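Local coordinates for possible substrate binding protein of ABC transporter system (Rhodopseudomonas palustris, PDB 3N0X) that probably binds branched-chain amino acids or related solutes in the periplasm and hands them to an ABC transporter for uptake, at residues L9-T14 / Q23-L28; W115-F120 / K309-M314; G235-A240 / D282-G287; A253-Y258 / A335-Y340. All coordinates share one frame; numbering follows the deposited sequence. Where two conformers were deposited one is given.

Contact 1 of 4, residues L9-T14 / Q23-L28; sequences LIYGKT and QTETGL
Strand 9-11, carrying L9 and Y11, runs nearly antiparallel to helix 23-28, which offers T24, E25 and L28; the axes of these short segments pass 9.8 Å apart at 160°. This is the first beta-alpha unit of a periplasmic binding protein lobe. The chain leaves strand 5-11, turns, and comes back as helix 18-35 packed on the sheet. L9 meets three helix residues. Its CD2 rests against E25 CB at 3.8 Å. Its CD1 meets T24 CG2 at 4.0 Å, and L9 CB touches L28 CD2 at the same distance. L9 CG lies anti to the backbone N (chi1 172°), and its two methyls spread between T24 and E25. The Y11 ring is held between two aliphatic groups, with L9 CD2 over one face and K13 CB over the opposite one, each toward the rim. Strand 45-53 adds a further wall, since T51 touches both Y11 and E25. E25 reaches the ring with an extended side chain, and its CB also lies 3.8 Å from Y11 CE2. The polar ends then close the contact. Y11 OH donates to E25 OE1 at 2.8 Å. The carboxylate stands steeply to the ring, and the hydroxyl meets OE1 from above the carboxylate plane, 52° out of it.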
# COMPACT_ATOMS: atom_id res chain seq x y z
N LEU A 9 -11.66 -11.92 8.98
CA LEU A 9 -11.30 -11.06 7.88
C LEU A 9 -12.51 -10.21 7.50
O LEU A 9 -13.57 -10.74 7.11
CB LEU A 9 -10.86 -11.87 6.65
CG LEU A 9 -10.65 -11.05 5.37
CD1 LEU A 9 -9.46 -10.08 5.54
CD2 LEU A 9 -10.47 -12.00 4.15
N ILE A 10 -12.36 -8.89 7.60
CA ILE A 10 -13.41 -7.96 7.20
C ILE A 10 -12.94 -7.45 5.86
O ILE A 10 -11.80 -7.02 5.72
CB ILE A 10 -13.53 -6.80 8.19
CG1 ILE A 10 -13.54 -7.28 9.65
CG2 ILE A 10 -14.78 -5.93 7.91
CD1 ILE A 10 -14.57 -8.31 10.02
N TYR A 11 -13.81 -7.48 4.87
CA TYR A 11 -13.45 -7.13 3.49
C TYR A 11 -14.66 -6.75 2.66
O TYR A 11 -15.79 -7.14 2.98
CB TYR A 11 -12.66 -8.25 2.81
CG TYR A 11 -13.32 -9.60 2.52
CD1 TYR A 11 -14.45 -10.07 3.20
CD2 TYR A 11 -12.73 -10.45 1.61
CE1 TYR A 11 -14.98 -11.31 2.90
CE2 TYR A 11 -13.24 -11.67 1.32
CZ TYR A 11 -14.35 -12.13 1.98
OH TYR A 11 -14.85 -13.40 1.73
N GLY A 12 -14.42 -5.98 1.59
CA GLY A 12 -15.51 -5.52 0.75
C GLY A 12 -15.78 -6.51 -0.35
O GLY A 12 -15.59 -6.21 -1.55
N LYS A 13 -16.16 -7.72 0.06
CA LYS A 13 -16.38 -8.84 -0.85
C LYS A 13 -17.41 -8.53 -1.93
O LYS A 13 -17.29 -9.03 -3.05
CB LYS A 13 -16.77 -10.09 -0.07
CG LYS A 13 -16.85 -11.39 -0.89
CD LYS A 13 -17.54 -12.50 -0.09
CE LYS A 13 -17.56 -13.83 -0.86
NZ LYS A 13 -18.31 -14.86 -0.09
N THR A 14 -18.44 -7.76 -1.60
CA THR A 14 -19.35 -7.28 -2.63
C THR A 14 -19.30 -5.78 -2.73
O THR A 14 -18.89 -5.08 -1.82
CB THR A 14 -20.81 -7.78 -2.45
OG1 THR A 14 -21.30 -7.37 -1.18
CG2 THR A 14 -20.90 -9.32 -2.59
N GLN A 23 -8.78 -10.93 -3.63
CA GLN A 23 -7.33 -11.12 -3.61
C GLN A 23 -6.76 -11.09 -2.20
O GLN A 23 -5.83 -11.84 -1.88
CB GLN A 23 -6.61 -10.09 -4.48
CG GLN A 23 -6.88 -10.26 -5.96
CD GLN A 23 -6.10 -9.28 -6.83
OE1 GLN A 23 -5.62 -8.25 -6.36
NE2 GLN A 23 -6.00 -9.60 -8.11
N THR A 24 -7.29 -10.20 -1.34
CA THR A 24 -6.86 -10.16 0.04
C THR A 24 -7.10 -11.54 0.66
O THR A 24 -6.22 -12.07 1.34
CB THR A 24 -7.64 -9.13 0.83
OG1 THR A 24 -7.39 -7.82 0.32
CG2 THR A 24 -7.20 -9.16 2.32
N GLU A 25 -8.28 -12.10 0.46
CA GLU A 25 -8.62 -13.41 1.04
C GLU A 25 -7.67 -14.49 0.52
O GLU A 25 -7.18 -15.30 1.29
CB GLU A 25 -10.09 -13.78 0.81
CG GLU A 25 -10.44 -15.10 1.43
CD GLU A 25 -11.91 -15.47 1.31
OE1 GLU A 25 -12.66 -14.79 0.60
OE2 GLU A 25 -12.29 -16.51 1.91
N THR A 26 -7.44 -14.52 -0.78
CA THR A 26 -6.47 -15.48 -1.35
C THR A 26 -5.10 -15.37 -0.66
O THR A 26 -4.49 -16.39 -0.30
CB THR A 26 -6.34 -15.31 -2.85
OG1 THR A 26 -7.61 -15.54 -3.46
CG2 THR A 26 -5.26 -16.25 -3.45
N GLY A 27 -4.61 -14.14 -0.50
CA GLY A 27 -3.30 -13.93 0.14
C GLY A 27 -3.30 -14.38 1.58
O GLY A 27 -2.31 -14.99 2.07
N LEU A 28 -4.36 -14.05 2.31
CA LEU A 28 -4.48 -14.48 3.70
C LEU A 28 -4.43 -16.03 3.79
O LEU A 28 -3.66 -16.58 4.61
CB LEU A 28 -5.79 -13.96 4.31
CG LEU A 28 -6.07 -14.41 5.75
CD1 LEU A 28 -4.98 -13.95 6.74
CD2 LEU A 28 -7.51 -13.94 6.18

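Contact 2 of 4, residues W115-F120 / K309-M314; sequences WNRYIF and KLIAAM
F120 meets M314, a selenomethionine, and I311; I311 also meets the turn before F120. The turn and strand 119-121, an outermost strand of the six-stranded sheet, face helix 307-314 here. F120 CG lies anti to its carbonyl carbon, and the ring reaches the helix with CE2 at 3.5 Å from M314 CB. The M314 chain bends at its end (chi3 73°), which brings CE over the ring face, 3.9 Å from the F120 centroid. SE lies over the same face, 4.4 Å from that centroid. This is a Met-aromatic contact with a CH-pi contact beside it. F120 CE1 lies 4.3 Å from I311 CG1. I311 CD1 is anti to CA (chi2 175°) and so reaches away from the helix. It sits 3.7 Å from R117 NH1, and the two side chains cross at about a right angle. The same methyl touches Y118 CD1 at 4.0 Å. R117 and Y118 are the middle of a type I turn, and N116 OD1 accepts from Y118 N, an Asx turn. An alanine at F120 would probably leave the M314 selenium and methyl without their aromatic face and open a gap beside I311. R117 NH1 forms a salt bridge with E308, which probably offsets its charge, while I311 CD1 lies over the guanidinium face. The chemistry across the two segments is therefore dispersive.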
# COMPACT_ATOMS: atom_id res chain seq x y z
N TRP A 115 -5.86 6.90 15.23
CA TRP A 115 -5.30 5.67 15.77
C TRP A 115 -5.68 5.41 17.23
O TRP A 115 -5.95 6.33 18.00
CB TRP A 115 -3.76 5.77 15.68
CG TRP A 115 -3.01 4.65 16.24
CD1 TRP A 115 -2.68 3.49 15.61
CD2 TRP A 115 -2.39 4.60 17.52
NE1 TRP A 115 -1.92 2.70 16.44
CE2 TRP A 115 -1.75 3.35 17.63
CE3 TRP A 115 -2.39 5.46 18.62
CZ2 TRP A 115 -1.06 2.97 18.77
CZ3 TRP A 115 -1.71 5.07 19.78
CH2 TRP A 115 -1.04 3.83 19.83
N ASN A 116 -5.72 4.14 17.58
CA ASN A 116 -5.72 3.72 18.99
C ASN A 116 -4.83 2.48 19.17
O ASN A 116 -4.42 1.86 18.18
CB ASN A 116 -7.14 3.51 19.51
CG ASN A 116 -7.80 2.29 18.97
OD1 ASN A 116 -7.36 1.16 19.22
ND2 ASN A 116 -8.90 2.48 18.22
N ARG A 117 -4.53 2.18 20.42
CA ARG A 117 -3.56 1.15 20.78
C ARG A 117 -3.86 -0.27 20.27
O ARG A 117 -2.98 -1.11 20.24
CB ARG A 117 -3.34 1.11 22.30
CG ARG A 117 -4.56 0.64 23.07
CD ARG A 117 -4.48 0.98 24.53
NE ARG A 117 -3.36 0.28 25.16
CZ ARG A 117 -3.42 -0.96 25.64
NH1 ARG A 117 -4.56 -1.65 25.61
NH2 ARG A 117 -2.34 -1.52 26.17
N TYR A 118 -5.11 -0.54 19.91
CA TYR A 118 -5.52 -1.85 19.41
C TYR A 118 -5.33 -2.00 17.89
O TYR A 118 -5.57 -3.08 17.34
CB TYR A 118 -7.01 -2.09 19.76
CG TYR A 118 -7.21 -2.14 21.28
CD1 TYR A 118 -6.99 -3.31 21.97
CD2 TYR A 118 -7.60 -1.02 21.99
CE1 TYR A 118 -7.12 -3.38 23.35
CE2 TYR A 118 -7.72 -1.08 23.36
CZ TYR A 118 -7.49 -2.26 24.05
OH TYR A 118 -7.61 -2.37 25.43
N ILE A 119 -4.91 -0.93 17.25
CA ILE A 119 -4.74 -0.87 15.80
C ILE A 119 -3.28 -1.09 15.40
O ILE A 119 -2.37 -0.39 15.87
CB ILE A 119 -5.23 0.51 15.23
CG1 ILE A 119 -6.63 0.85 15.71
CG2 ILE A 119 -5.12 0.54 13.67
CD1 ILE A 119 -7.67 -0.23 15.51
N PHE A 120 -3.07 -2.09 14.54
CA PHE A 120 -1.81 -2.31 13.86
C PHE A 120 -2.11 -2.25 12.36
O PHE A 120 -3.25 -2.33 11.92
CB PHE A 120 -1.17 -3.64 14.23
CG PHE A 120 -0.63 -3.71 15.64
CD1 PHE A 120 -1.51 -3.86 16.73
CD2 PHE A 120 0.71 -3.55 15.89
CE1 PHE A 120 -1.00 -3.91 18.02
CE2 PHE A 120 1.20 -3.61 17.17
CZ PHE A 120 0.35 -3.78 18.23
N LYS A 309 -1.13 -9.35 25.80
CA LYS A 309 0.08 -10.10 25.43
C LYS A 309 0.42 -9.93 23.95
O LYS A 309 1.61 -9.82 23.58
CB LYS A 309 -0.04 -11.59 25.82
CG LYS A 309 -0.01 -11.84 27.33
CD LYS A 309 -0.16 -13.34 27.63
CE LYS A 309 0.00 -13.64 29.12
NZ LYS A 309 -0.34 -15.02 29.44
N LEU A 310 -0.61 -9.87 23.12
CA LEU A 310 -0.43 -9.67 21.68
C LEU A 310 0.12 -8.27 21.39
O LEU A 310 1.05 -8.13 20.59
CB LEU A 310 -1.72 -9.92 20.90
CG LEU A 310 -2.11 -11.40 20.79
CD1 LEU A 310 -3.51 -11.53 20.15
CD2 LEU A 310 -1.03 -12.16 20.03
N ILE A 311 -0.43 -7.23 22.03
CA ILE A 311 0.07 -5.86 21.82
C ILE A 311 1.56 -5.80 22.19
O ILE A 311 2.35 -5.22 21.46
CB ILE A 311 -0.74 -4.79 22.64
CG1 ILE A 311 -2.18 -4.73 22.11
CG2 ILE A 311 -0.07 -3.40 22.57
CD1 ILE A 311 -3.12 -3.79 22.93
N ALA A 312 1.91 -6.37 23.35
CA ALA A 312 3.29 -6.34 23.84
C ALA A 312 4.21 -7.10 22.91
O ALA A 312 5.36 -6.68 22.68
CB ALA A 312 3.38 -6.92 25.29
N ALA A 313 3.72 -8.22 22.38
CA ALA A 313 4.50 -9.03 21.45
C ALA A 313 4.69 -8.31 20.10
O ALA A 313 5.80 -8.34 19.53
CB ALA A 313 3.81 -10.39 21.24
N MSE A 314 3.64 -7.63 19.63
CA MSE A 314 3.63 -7.03 18.29
C MSE A 314 4.38 -5.69 18.18
O MSE A 314 4.89 -5.38 17.10
CB MSE A 314 2.18 -6.89 17.79
CG MSE A 314 1.57 -8.24 17.54
SE MSE A 314 -0.32 -8.13 17.26
CE MSE A 314 -0.44 -7.38 15.54

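Contact 3 of 4, residues G235-A240 / D282-G287; sequences GNILPA and DFFTAG
G235 comes close to F283 at the start of the loop, with G235 C 4.3 Å from F283 CZ. N236 follows with its carbonyl O 3.5 Å from F283 CE1. Its side chain leaves the backbone pointing away from 282-287, and OD1 accepts from I237 N on a lone pair. The same oxygen binds a glycerol, probably from the crystallisation liquor. I237 brings the apolar part of the contact. Its CG2 lies anti to the carbonyl carbon and sits over one face of the F283 ring, 4.0 Å from the centroid, in a CH-pi contact. The same methyl touches F284 CE2 at 3.8 Å, so it lies against both phenylalanines. L238 brings the polar part. Its backbone N donates to D282 OD2 at 3.0 Å, on the syn side of the carboxylate, with a weak second bond to OD1. D282 OD1 also accepts from F283 N at 2.8 Å, on its anti side. The carboxylate is therefore held by backbone N-H groups from both segments, which should fix its rotation and would probably favour the charged form. P239 CD comes tip to tip with the carboxylate, 3.7 Å from D282 OD2. Y20, in helix 18-35, stacks on F284 and also touches I237, and Y255 meets F283 edge-to-face. The contact appears to bridge the two lobes, consistent with the rim of the cleft where leucine-binding proteins hold their ligand. The loop follows strand 229-233 of one lobe, while helix 283-302, which starts at F283, packs beside helix 18-35 of the other.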
# COMPACT_ATOMS: atom_id res chain seq x y z
N GLY A 235 3.54 3.31 -8.63
CA GLY A 235 3.10 2.06 -9.23
C GLY A 235 1.64 1.81 -8.96
O GLY A 235 0.96 2.64 -8.34
N ASN A 236 1.16 0.67 -9.39
CA ASN A 236 -0.26 0.38 -9.25
C ASN A 236 -0.49 -1.10 -9.48
O ASN A 236 0.42 -1.85 -9.78
CB ASN A 236 -1.12 1.22 -10.24
CG ASN A 236 -2.43 1.65 -9.64
OD1 ASN A 236 -3.07 0.91 -8.87
ND2 ASN A 236 -2.83 2.90 -9.94
N ILE A 237 -1.75 -1.49 -9.30
CA ILE A 237 -2.15 -2.86 -9.51
C ILE A 237 -2.09 -3.22 -10.98
O ILE A 237 -2.08 -2.36 -11.85
CB ILE A 237 -3.55 -3.15 -8.91
CG1 ILE A 237 -4.63 -2.27 -9.51
CG2 ILE A 237 -3.44 -2.99 -7.36
CD1 ILE A 237 -6.05 -2.65 -9.07
N LEU A 238 -2.06 -4.51 -11.28
CA LEU A 238 -1.85 -4.95 -12.65
C LEU A 238 -2.84 -4.40 -13.70
O LEU A 238 -2.42 -3.98 -14.77
CB LEU A 238 -1.69 -6.49 -12.74
CG LEU A 238 -0.56 -7.13 -11.93
CD1 LEU A 238 -0.58 -8.68 -12.05
CD2 LEU A 238 0.80 -6.59 -12.33
N PRO A 239 -4.17 -4.43 -13.42
CA PRO A 239 -5.07 -3.82 -14.41
C PRO A 239 -4.79 -2.35 -14.71
O PRO A 239 -4.93 -1.89 -15.86
CB PRO A 239 -6.45 -3.98 -13.79
CG PRO A 239 -6.32 -5.06 -12.78
CD PRO A 239 -4.90 -5.02 -12.27
N ALA A 240 -4.39 -1.62 -13.69
CA ALA A 240 -4.06 -0.20 -13.85
C ALA A 240 -2.74 0.04 -14.61
O ALA A 240 -2.54 1.11 -15.20
CB ALA A 240 -4.01 0.48 -12.48
N ASP A 282 -1.06 -10.00 -6.93
CA ASP A 282 -1.10 -8.51 -7.01
C ASP A 282 -0.97 -7.90 -5.59
O ASP A 282 -0.73 -8.62 -4.59
CB ASP A 282 -2.40 -8.12 -7.74
CG ASP A 282 -2.30 -6.78 -8.54
OD1 ASP A 282 -1.42 -5.93 -8.24
OD2 ASP A 282 -3.17 -6.60 -9.46
N PHE A 283 -1.11 -6.57 -5.50
CA PHE A 283 -0.99 -5.85 -4.22
C PHE A 283 -1.73 -6.56 -3.09
O PHE A 283 -1.20 -6.75 -1.99
CB PHE A 283 -1.62 -4.43 -4.29
CG PHE A 283 -0.75 -3.33 -4.90
CD1 PHE A 283 0.28 -3.57 -5.81
CD2 PHE A 283 -1.03 -2.02 -4.58
CE1 PHE A 283 1.00 -2.48 -6.36
CE2 PHE A 283 -0.27 -0.97 -5.06
CZ PHE A 283 0.73 -1.21 -5.98
N PHE A 284 -2.99 -6.85 -3.35
CA PHE A 284 -3.88 -7.29 -2.30
C PHE A 284 -3.52 -8.68 -1.81
O PHE A 284 -3.63 -9.01 -0.61
CB PHE A 284 -5.34 -7.16 -2.77
CG PHE A 284 -5.70 -5.75 -3.08
CD1 PHE A 284 -6.01 -4.87 -2.08
CD2 PHE A 284 -5.75 -5.31 -4.39
CE1 PHE A 284 -6.33 -3.54 -2.35
CE2 PHE A 284 -6.01 -3.98 -4.67
CZ PHE A 284 -6.30 -3.10 -3.66
N THR A 285 -3.05 -9.49 -2.74
CA THR A 285 -2.61 -10.84 -2.44
C THR A 285 -1.39 -10.76 -1.52
O THR A 285 -1.30 -11.43 -0.48
CB THR A 285 -2.14 -11.56 -3.70
OG1 THR A 285 -2.99 -11.23 -4.81
CG2 THR A 285 -2.15 -13.06 -3.45
N ALA A 286 -0.42 -9.94 -1.90
CA ALA A 286 0.78 -9.78 -1.12
C ALA A 286 0.48 -9.24 0.29
O ALA A 286 1.04 -9.68 1.28
CB ALA A 286 1.80 -8.84 -1.85
N GLY A 287 -0.42 -8.28 0.37
CA GLY A 287 -0.82 -7.74 1.66
C GLY A 287 -1.59 -8.69 2.55
O GLY A 287 -1.35 -8.76 3.76

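Contact 4 of 4, residues A253-Y258 / A335-Y340; sequences ATYYYY and ALQSMY
Y255 and Y340 both meet the other segment at a ring edge. Q337 OE1 lies near the plane of the Y255 ring, 3.2 Å from CE1, and the amide and ring planes are 50° apart. Y255 O lies near the plane of the Y340 ring, 3.4 Å from CE2, and T254 O approaches that ring obliquely. Q337 CG sits between its backbone N and carbonyl carbon (chi1 57°), and the chain runs on extended, which carries the amide to the edge of the Y255 ring. The amide is gripped at both ends. NE2 donates to A335 O at 3.1 Å, with the acceptor in the amide plane, and also to T122 O. OE1 accepts from K323 NZ, which binds Y255 O and S338 O too. An alanine in place of Q337 would probably leave K323 with one acceptor fewer, take the NE2 donor from A335 O and T122 O, and open a gap at the Y255 edge. Strand 251-254 joins strand 335-345 in an antiparallel sheet. T254 and Y340 form a hydrogen-bonded pair: T254 N donates to Y340 O at 2.8 Å, and Y340 N returns a bond to T254 O at 2.9 Å. Their side chains share one face of the sheet, where T254 CG2 meets Y340 CB at 3.9 Å. A335 forms a backbone bond with R121, in strand 119-121, so strand 335-345 starts against the other lobe; this is consistent with the hinge of the type I binding-protein fold. M339, a selenomethionine, bends at chi2 and chi3 and sets CE 3.8 Å from Y255 CA.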
# COMPACT_ATOMS: atom_id res chain seq x y z
N ALA A 253 8.03 4.75 -7.70
CA ALA A 253 8.09 3.70 -6.70
C ALA A 253 6.76 3.03 -6.52
O ALA A 253 5.71 3.64 -6.72
CB ALA A 253 8.57 4.26 -5.35
N THR A 254 6.82 1.75 -6.16
CA THR A 254 5.65 0.92 -5.95
C THR A 254 5.70 0.10 -4.66
O THR A 254 6.77 -0.27 -4.16
CB THR A 254 5.40 -0.02 -7.18
OG1 THR A 254 4.05 -0.54 -7.10
CG2 THR A 254 6.47 -1.13 -7.29
N TYR A 255 4.52 -0.22 -4.16
CA TYR A 255 4.37 -1.09 -3.00
C TYR A 255 4.78 -2.54 -3.33
O TYR A 255 5.30 -3.26 -2.48
CB TYR A 255 2.88 -1.05 -2.57
CG TYR A 255 2.39 -2.17 -1.65
CD1 TYR A 255 2.74 -2.24 -0.30
CD2 TYR A 255 1.55 -3.12 -2.13
CE1 TYR A 255 2.26 -3.26 0.52
CE2 TYR A 255 1.12 -4.17 -1.34
CZ TYR A 255 1.44 -4.21 -0.00
OH TYR A 255 0.96 -5.23 0.79
N TYR A 256 4.49 -2.98 -4.54
CA TYR A 256 4.68 -4.36 -4.95
C TYR A 256 4.60 -4.51 -6.46
O TYR A 256 3.87 -3.79 -7.13
CB TYR A 256 3.62 -5.27 -4.31
CG TYR A 256 3.81 -6.77 -4.55
CD1 TYR A 256 4.76 -7.52 -3.83
CD2 TYR A 256 3.00 -7.45 -5.46
CE1 TYR A 256 4.88 -8.89 -4.05
CE2 TYR A 256 3.12 -8.80 -5.67
CZ TYR A 256 4.10 -9.51 -4.98
OH TYR A 256 4.18 -10.87 -5.22
N TYR A 257 5.38 -5.45 -6.99
CA TYR A 257 5.21 -5.99 -8.35
C TYR A 257 5.73 -7.41 -8.23
O TYR A 257 6.81 -7.60 -7.69
CB TYR A 257 5.94 -5.17 -9.42
CG TYR A 257 5.78 -5.74 -10.80
CD1 TYR A 257 4.61 -5.53 -11.51
CD2 TYR A 257 6.77 -6.50 -11.38
CE1 TYR A 257 4.44 -6.06 -12.77
CE2 TYR A 257 6.63 -7.02 -12.64
CZ TYR A 257 5.47 -6.82 -13.33
OH TYR A 257 5.33 -7.39 -14.57
N TYR A 258 4.96 -8.39 -8.69
CA TYR A 258 5.26 -9.79 -8.41
C TYR A 258 6.69 -10.23 -8.71
O TYR A 258 7.24 -11.04 -7.98
CB TYR A 258 4.26 -10.72 -9.11
CG TYR A 258 4.26 -10.69 -10.62
CD1 TYR A 258 3.55 -9.72 -11.32
CD2 TYR A 258 4.94 -11.66 -11.35
CE1 TYR A 258 3.54 -9.70 -12.73
CE2 TYR A 258 4.93 -11.65 -12.75
CZ TYR A 258 4.23 -10.67 -13.43
OH TYR A 258 4.26 -10.65 -14.83
N ALA A 335 3.46 -0.97 10.01
CA ALA A 335 4.51 -1.82 9.45
C ALA A 335 5.41 -0.98 8.55
O ALA A 335 5.01 -0.55 7.47
CB ALA A 335 3.92 -2.99 8.64
N LEU A 336 6.66 -0.84 8.97
CA LEU A 336 7.71 -0.36 8.09
C LEU A 336 8.07 -1.50 7.14
O LEU A 336 8.03 -2.66 7.52
CB LEU A 336 8.89 0.09 8.89
CG LEU A 336 8.56 1.22 9.89
CD1 LEU A 336 9.89 1.66 10.54
CD2 LEU A 336 7.80 2.40 9.24
N GLN A 337 8.41 -1.16 5.91
CA GLN A 337 8.57 -2.15 4.86
C GLN A 337 9.35 -1.53 3.71
O GLN A 337 9.39 -0.32 3.54
CB GLN A 337 7.19 -2.64 4.40
CG GLN A 337 6.24 -1.51 3.89
CD GLN A 337 4.84 -2.00 3.73
OE1 GLN A 337 4.50 -2.55 2.68
NE2 GLN A 337 4.03 -1.87 4.80
N SER A 338 9.99 -2.40 2.95
CA SER A 338 10.62 -1.98 1.71
C SER A 338 9.61 -1.43 0.76
O SER A 338 8.45 -1.78 0.84
CB SER A 338 11.31 -3.19 1.03
OG SER A 338 12.40 -3.68 1.77
N MSE A 339 10.08 -0.62 -0.17
CA MSE A 339 9.29 -0.19 -1.32
C MSE A 339 10.24 -0.28 -2.54
O MSE A 339 11.46 -0.43 -2.38
CB MSE A 339 8.78 1.24 -1.11
CG MSE A 339 7.94 1.41 0.18
SE MSE A 339 6.18 0.66 0.14
CE MSE A 339 5.45 1.99 -1.01
N TYR A 340 9.68 -0.25 -3.76
CA TYR A 340 10.47 -0.61 -4.96
C TYR A 340 10.53 0.50 -5.98
O TYR A 340 9.50 0.93 -6.48
CB TYR A 340 9.92 -1.90 -5.59
CG TYR A 340 9.82 -3.01 -4.57
CD1 TYR A 340 10.96 -3.64 -4.11
CD2 TYR A 340 8.59 -3.38 -4.03
CE1 TYR A 340 10.89 -4.64 -3.14
CE2 TYR A 340 8.51 -4.35 -3.06
CZ TYR A 340 9.64 -4.99 -2.63
OH TYR A 340 9.57 -5.98 -1.62

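How the contacts relate
Contacts 1, 2 and 4 are buried, while contact 3 is only partly so. Contact 4 is nearest the chain centre and contact 2 the farthest out, with R117 exposed. Contacts 1 and 2 each pack a helix on the same six-stranded sheet, one on strand 5-11 and one on edge strand 119-121. Contacts 3 and 4 appear to lie at the junction of the lobes and touch each other, with G235 N bonded to A253 O. Contact 3 also packs on contact 1 through Q23 and T24. Chemistry follows place: aliphatic packing with one hydroxyl-carboxylate bond in contact 1, ring and selenium in contact 2, backbone N-H to carboxylate beside a methyl on a ring in contact 3, strand pairing in contact 4.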